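Cellulose biosynthesis protein BcsG (Salmonella typhimurium LT2, PDB 5OLT) is required for cellulose biosynthesis and carries, in its extramembrane part, a zinc-binding domain of the alkaline phosphatase family. Local coordinates at residues F59-D73 against R257-L271. Residues are numbered along the deposited sequence; the frame is centred on the assembly and turned at random.
Sequences FDLLVINICSLSWSD and RKVMVVVVPEHGGAL. With ZN (zinc ion), chain B.
The His267 imidazole has the backbone N of Ser68 over one face and Cys67 SG approaching obliquely, while its ND1 donates almost in the ring plane to Gly268 O (2.7 Å). This bond and the zinc bond at NE2 (2.1 Å) together hold the ring's rotation. Glu266 OE1 and Cys67 SG bind the same metal; SG stands anti to its backbone N (chi1 -179°), which swings the sulfur to the zinc. A water and Ser102 OG complete the site, and Asn215 holds the other Glu266 oxygen. At the far end the Arg257 guanidinium meets Asp60 edge-on: NH2 reaches the syn side of OD2 at 2.9 Å in a salt bridge, the two planes only 22° apart, while Ser210 takes OD1. Back on the zinc side, the carboxylate of Asp73 holds the loop after His267, OD2 receiving Gly269 N on its syn lone pair (2.7 Å, nearly straight) and OD1 receiving Leu271 N from above the plane. OD2 also accepts from Ser70 N, and Asp73 N returns a bond to Ser70 OG, a capping box at the helix start. Between these ends, strands 60-66 and 259-265 run parallel, stitched by regular backbone bonds from Asp60 to Val264. Ile64 CD1 crosses to Val261 CG1 (3.7 Å) on one face; on the other, Leu61 CD1 lies beside Met260 CG, and helix 102-110 covers Val63 and Val264. Paired central parallel strands whose C-terminal loops bring ligands to one metal are characteristic of the alkaline phosphatase fold, here forming the zinc site of BcsG.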
# COMPACT_ATOMS: atom_id res chain seq x y z
N PHE A 59 -9.57 0.51 18.46
CA PHE A 59 -8.51 1.37 17.96
C PHE A 59 -8.92 1.86 16.58
O PHE A 59 -9.91 1.36 16.02
CB PHE A 59 -7.17 0.62 17.90
CG PHE A 59 -7.10 -0.46 16.83
CD1 PHE A 59 -7.67 -1.72 17.04
CD2 PHE A 59 -6.50 -0.19 15.59
CE1 PHE A 59 -7.60 -2.70 16.06
CE2 PHE A 59 -6.41 -1.19 14.61
CZ PHE A 59 -6.97 -2.45 14.85
N ASP A 60 -8.15 2.81 16.04
CA ASP A 60 -8.37 3.34 14.70
C ASP A 60 -7.28 2.89 13.74
O ASP A 60 -6.09 2.90 14.09
CB ASP A 60 -8.40 4.87 14.70
CG ASP A 60 -9.49 5.44 15.56
OD1 ASP A 60 -10.60 4.88 15.54
OD2 ASP A 60 -9.24 6.49 16.23
N LEU A 61 -7.69 2.43 12.55
CA LEU A 61 -6.77 2.14 11.44
C LEU A 61 -6.78 3.32 10.47
O LEU A 61 -7.86 3.78 10.08
CB LEU A 61 -7.19 0.85 10.69
CG LEU A 61 -6.42 0.59 9.38
CD1 LEU A 61 -4.98 0.23 9.67
CD2 LEU A 61 -7.04 -0.55 8.58
N LEU A 62 -5.60 3.81 10.12
CA LEU A 62 -5.54 4.93 9.13
C LEU A 62 -4.58 4.48 8.03
O LEU A 62 -3.41 4.22 8.31
CB LEU A 62 -5.01 6.19 9.83
CG LEU A 62 -4.69 7.37 8.94
CD1 LEU A 62 -5.89 7.84 8.13
CD2 LEU A 62 -4.12 8.50 9.78
N VAL A 63 -5.10 4.33 6.81
CA VAL A 63 -4.28 3.92 5.67
C VAL A 63 -4.01 5.16 4.83
O VAL A 63 -4.95 5.83 4.36
CB VAL A 63 -5.00 2.83 4.83
CG1 VAL A 63 -4.20 2.47 3.59
CG2 VAL A 63 -5.25 1.61 5.67
N ILE A 64 -2.72 5.48 4.66
CA ILE A 64 -2.29 6.70 3.98
C ILE A 64 -1.71 6.25 2.63
O ILE A 64 -0.61 5.67 2.58
CB ILE A 64 -1.22 7.44 4.86
CG1 ILE A 64 -1.86 7.87 6.19
CG2 ILE A 64 -0.63 8.62 4.10
CD1 ILE A 64 -0.90 8.55 7.13
N ASN A 65 -2.46 6.48 1.54
CA ASN A 65 -2.14 5.95 0.23
C ASN A 65 -1.66 7.11 -0.64
O ASN A 65 -2.41 8.03 -0.93
CB ASN A 65 -3.43 5.28 -0.31
CG ASN A 65 -3.25 4.62 -1.65
OD1 ASN A 65 -2.27 3.87 -1.89
ND2 ASN A 65 -4.20 4.85 -2.53
N ILE A 66 -0.37 7.08 -0.97
CA ILE A 66 0.31 8.25 -1.55
C ILE A 66 0.61 8.03 -3.02
O ILE A 66 1.31 7.09 -3.38
CB ILE A 66 1.63 8.53 -0.80
CG1 ILE A 66 1.37 8.77 0.70
CG2 ILE A 66 2.39 9.71 -1.45
CD1 ILE A 66 2.63 8.81 1.55
N CYS A 67 0.09 8.93 -3.86
CA CYS A 67 0.39 8.87 -5.30
C CYS A 67 1.86 9.23 -5.55
O CYS A 67 2.38 10.15 -4.93
CB CYS A 67 -0.56 9.85 -6.03
SG CYS A 67 -0.38 9.90 -7.85
N SER A 68 2.50 8.52 -6.50
CA SER A 68 3.76 9.00 -7.09
C SER A 68 4.93 9.06 -6.09
O SER A 68 5.64 10.07 -6.02
CB SER A 68 3.57 10.35 -7.81
OG SER A 68 2.61 10.21 -8.85
N LEU A 69 5.16 7.94 -5.39
CA LEU A 69 6.24 7.83 -4.41
C LEU A 69 6.77 6.40 -4.45
O LEU A 69 6.11 5.48 -3.94
CB LEU A 69 5.70 8.18 -3.01
CG LEU A 69 6.75 8.02 -1.88
CD1 LEU A 69 7.92 8.94 -2.11
CD2 LEU A 69 6.06 8.34 -0.55
N SER A 70 7.97 6.22 -4.99
CA SER A 70 8.69 4.93 -4.92
C SER A 70 10.03 5.11 -4.22
O SER A 70 10.50 6.25 -4.02
CB SER A 70 8.94 4.38 -6.33
OG SER A 70 9.87 5.23 -7.00
N TRP A 71 10.68 4.00 -3.87
CA TRP A 71 12.03 4.12 -3.33
C TRP A 71 12.97 4.81 -4.29
O TRP A 71 13.81 5.60 -3.84
CB TRP A 71 12.61 2.77 -2.94
CG TRP A 71 12.09 2.23 -1.63
CD1 TRP A 71 11.43 1.02 -1.44
CD2 TRP A 71 12.26 2.78 -0.31
NE1 TRP A 71 11.16 0.81 -0.10
CE2 TRP A 71 11.64 1.88 0.62
CE3 TRP A 71 12.84 3.97 0.18
CZ2 TRP A 71 11.62 2.13 2.02
CZ3 TRP A 71 12.77 4.23 1.56
CH2 TRP A 71 12.17 3.31 2.46
N SER A 72 12.86 4.53 -5.61
CA SER A 72 13.68 5.20 -6.59
C SER A 72 13.48 6.73 -6.53
O SER A 72 14.44 7.49 -6.67
CB SER A 72 13.32 4.68 -7.96
OG SER A 72 14.11 5.30 -8.93
N ASP A 73 12.24 7.17 -6.35
CA ASP A 73 11.98 8.60 -6.26
C ASP A 73 12.63 9.19 -5.00
O ASP A 73 13.20 10.28 -5.07
CB ASP A 73 10.49 8.91 -6.17
CG ASP A 73 9.67 8.41 -7.36
OD1 ASP A 73 10.18 8.30 -8.50
OD2 ASP A 73 8.45 8.18 -7.11
N ARG A 257 -4.18 8.29 21.72
CA ARG A 257 -5.10 7.38 21.04
C ARG A 257 -4.38 6.14 20.51
O ARG A 257 -3.21 6.17 20.13
CB ARG A 257 -5.80 8.10 19.89
CG ARG A 257 -6.67 9.29 20.31
CD ARG A 257 -7.47 9.79 19.13
NE ARG A 257 -8.43 8.80 18.64
CZ ARG A 257 -9.56 8.43 19.26
NH1 ARG A 257 -9.92 8.96 20.42
NH2 ARG A 257 -10.36 7.54 18.70
N LYS A 258 -5.12 5.02 20.51
CA LYS A 258 -4.62 3.77 19.92
C LYS A 258 -4.90 3.83 18.41
O LYS A 258 -6.05 3.86 17.98
CB LYS A 258 -5.32 2.57 20.54
CG LYS A 258 -4.96 2.40 22.02
CD LYS A 258 -5.82 1.33 22.67
CE LYS A 258 -5.43 1.10 24.14
NZ LYS A 258 -5.63 2.29 25.04
N VAL A 259 -3.82 3.88 17.62
CA VAL A 259 -3.93 4.03 16.18
C VAL A 259 -2.91 3.14 15.50
O VAL A 259 -1.76 3.08 15.89
CB VAL A 259 -3.74 5.49 15.71
CG1 VAL A 259 -4.01 5.62 14.19
CG2 VAL A 259 -4.66 6.46 16.44
N MET A 260 -3.36 2.47 14.44
CA MET A 260 -2.47 1.76 13.54
C MET A 260 -2.41 2.56 12.26
O MET A 260 -3.43 2.71 11.61
CB MET A 260 -3.00 0.35 13.27
CG MET A 260 -2.13 -0.46 12.30
SD MET A 260 -2.83 -2.09 12.08
CE MET A 260 -1.66 -2.83 10.96
N VAL A 261 -1.24 3.07 11.91
CA VAL A 261 -1.04 3.87 10.68
C VAL A 261 -0.28 3.03 9.68
O VAL A 261 0.76 2.46 10.00
CB VAL A 261 -0.30 5.18 10.95
CG1 VAL A 261 -0.06 5.92 9.63
CG2 VAL A 261 -1.13 6.05 11.91
N VAL A 262 -0.84 2.88 8.48
CA VAL A 262 -0.18 2.18 7.38
C VAL A 262 0.06 3.19 6.28
O VAL A 262 -0.90 3.82 5.82
CB VAL A 262 -1.05 1.04 6.83
CG1 VAL A 262 -0.32 0.36 5.66
CG2 VAL A 262 -1.37 0.05 7.95
N VAL A 263 1.32 3.36 5.88
CA VAL A 263 1.64 4.23 4.76
C VAL A 263 1.95 3.31 3.59
O VAL A 263 2.86 2.47 3.70
CB VAL A 263 2.87 5.10 5.08
CG1 VAL A 263 3.34 5.85 3.82
CG2 VAL A 263 2.49 6.07 6.18
N VAL A 264 1.25 3.44 2.46
CA VAL A 264 1.50 2.55 1.31
C VAL A 264 1.27 3.35 0.04
O VAL A 264 0.14 3.76 -0.28
CB VAL A 264 0.62 1.29 1.38
CG1 VAL A 264 -0.82 1.65 1.68
CG2 VAL A 264 0.77 0.37 0.15
N PRO A 265 2.36 3.66 -0.64
CA PRO A 265 2.21 4.41 -1.91
C PRO A 265 1.52 3.59 -2.98
O PRO A 265 1.55 2.36 -2.97
CB PRO A 265 3.64 4.71 -2.33
CG PRO A 265 4.42 4.60 -1.04
CD PRO A 265 3.77 3.48 -0.27
N GLU A 266 0.88 4.31 -3.89
CA GLU A 266 0.20 3.66 -5.03
C GLU A 266 1.18 3.10 -6.04
O GLU A 266 0.94 2.05 -6.64
CB GLU A 266 -0.58 4.71 -5.82
CG GLU A 266 -1.71 5.46 -5.13
CD GLU A 266 -2.19 6.59 -6.02
OE1 GLU A 266 -1.66 6.68 -7.16
OE2 GLU A 266 -3.06 7.36 -5.61
N HIS A 267 2.25 3.87 -6.32
CA HIS A 267 3.20 3.64 -7.43
C HIS A 267 4.12 4.84 -7.42
O HIS A 267 3.78 5.89 -6.83
CB HIS A 267 2.46 3.61 -8.83
CG HIS A 267 1.74 4.89 -9.14
ND1 HIS A 267 2.39 6.02 -9.60
CD2 HIS A 267 0.44 5.24 -8.96
CE1 HIS A 267 1.52 7.02 -9.66
NE2 HIS A 267 0.32 6.57 -9.30
N GLY A 268 5.25 4.70 -8.10
CA GLY A 268 6.19 5.80 -8.18
C GLY A 268 5.82 6.90 -9.15
O GLY A 268 4.97 6.74 -10.02
N GLY A 269 6.52 8.02 -9.03
CA GLY A 269 6.32 9.17 -9.93
C GLY A 269 7.22 9.18 -11.15
O GLY A 269 7.14 10.09 -11.96
N ALA A 270 8.06 8.15 -11.27
CA ALA A 270 8.99 8.04 -12.40
C ALA A 270 9.91 9.29 -12.43
O ALA A 270 10.23 9.83 -13.48
CB ALA A 270 8.25 7.83 -13.74
N LEU A 271 10.34 9.74 -11.25
CA LEU A 271 11.24 10.91 -11.20
C LEU A 271 12.53 10.68 -12.01
O LEU A 271 12.93 11.55 -12.81
CB LEU A 271 11.55 11.27 -9.73
CG LEU A 271 12.39 12.49 -9.47
CD1 LEU A 271 11.80 13.78 -10.04
CD2 LEU A 271 12.64 12.61 -7.97
ZN ZN B . -1.14 7.87 -8.57
O HOH W 1 -8.16 5.25 18.91
O HOH W 2 9.19 5.98 -9.61
O HOH W 3 -1.08 9.02 -10.78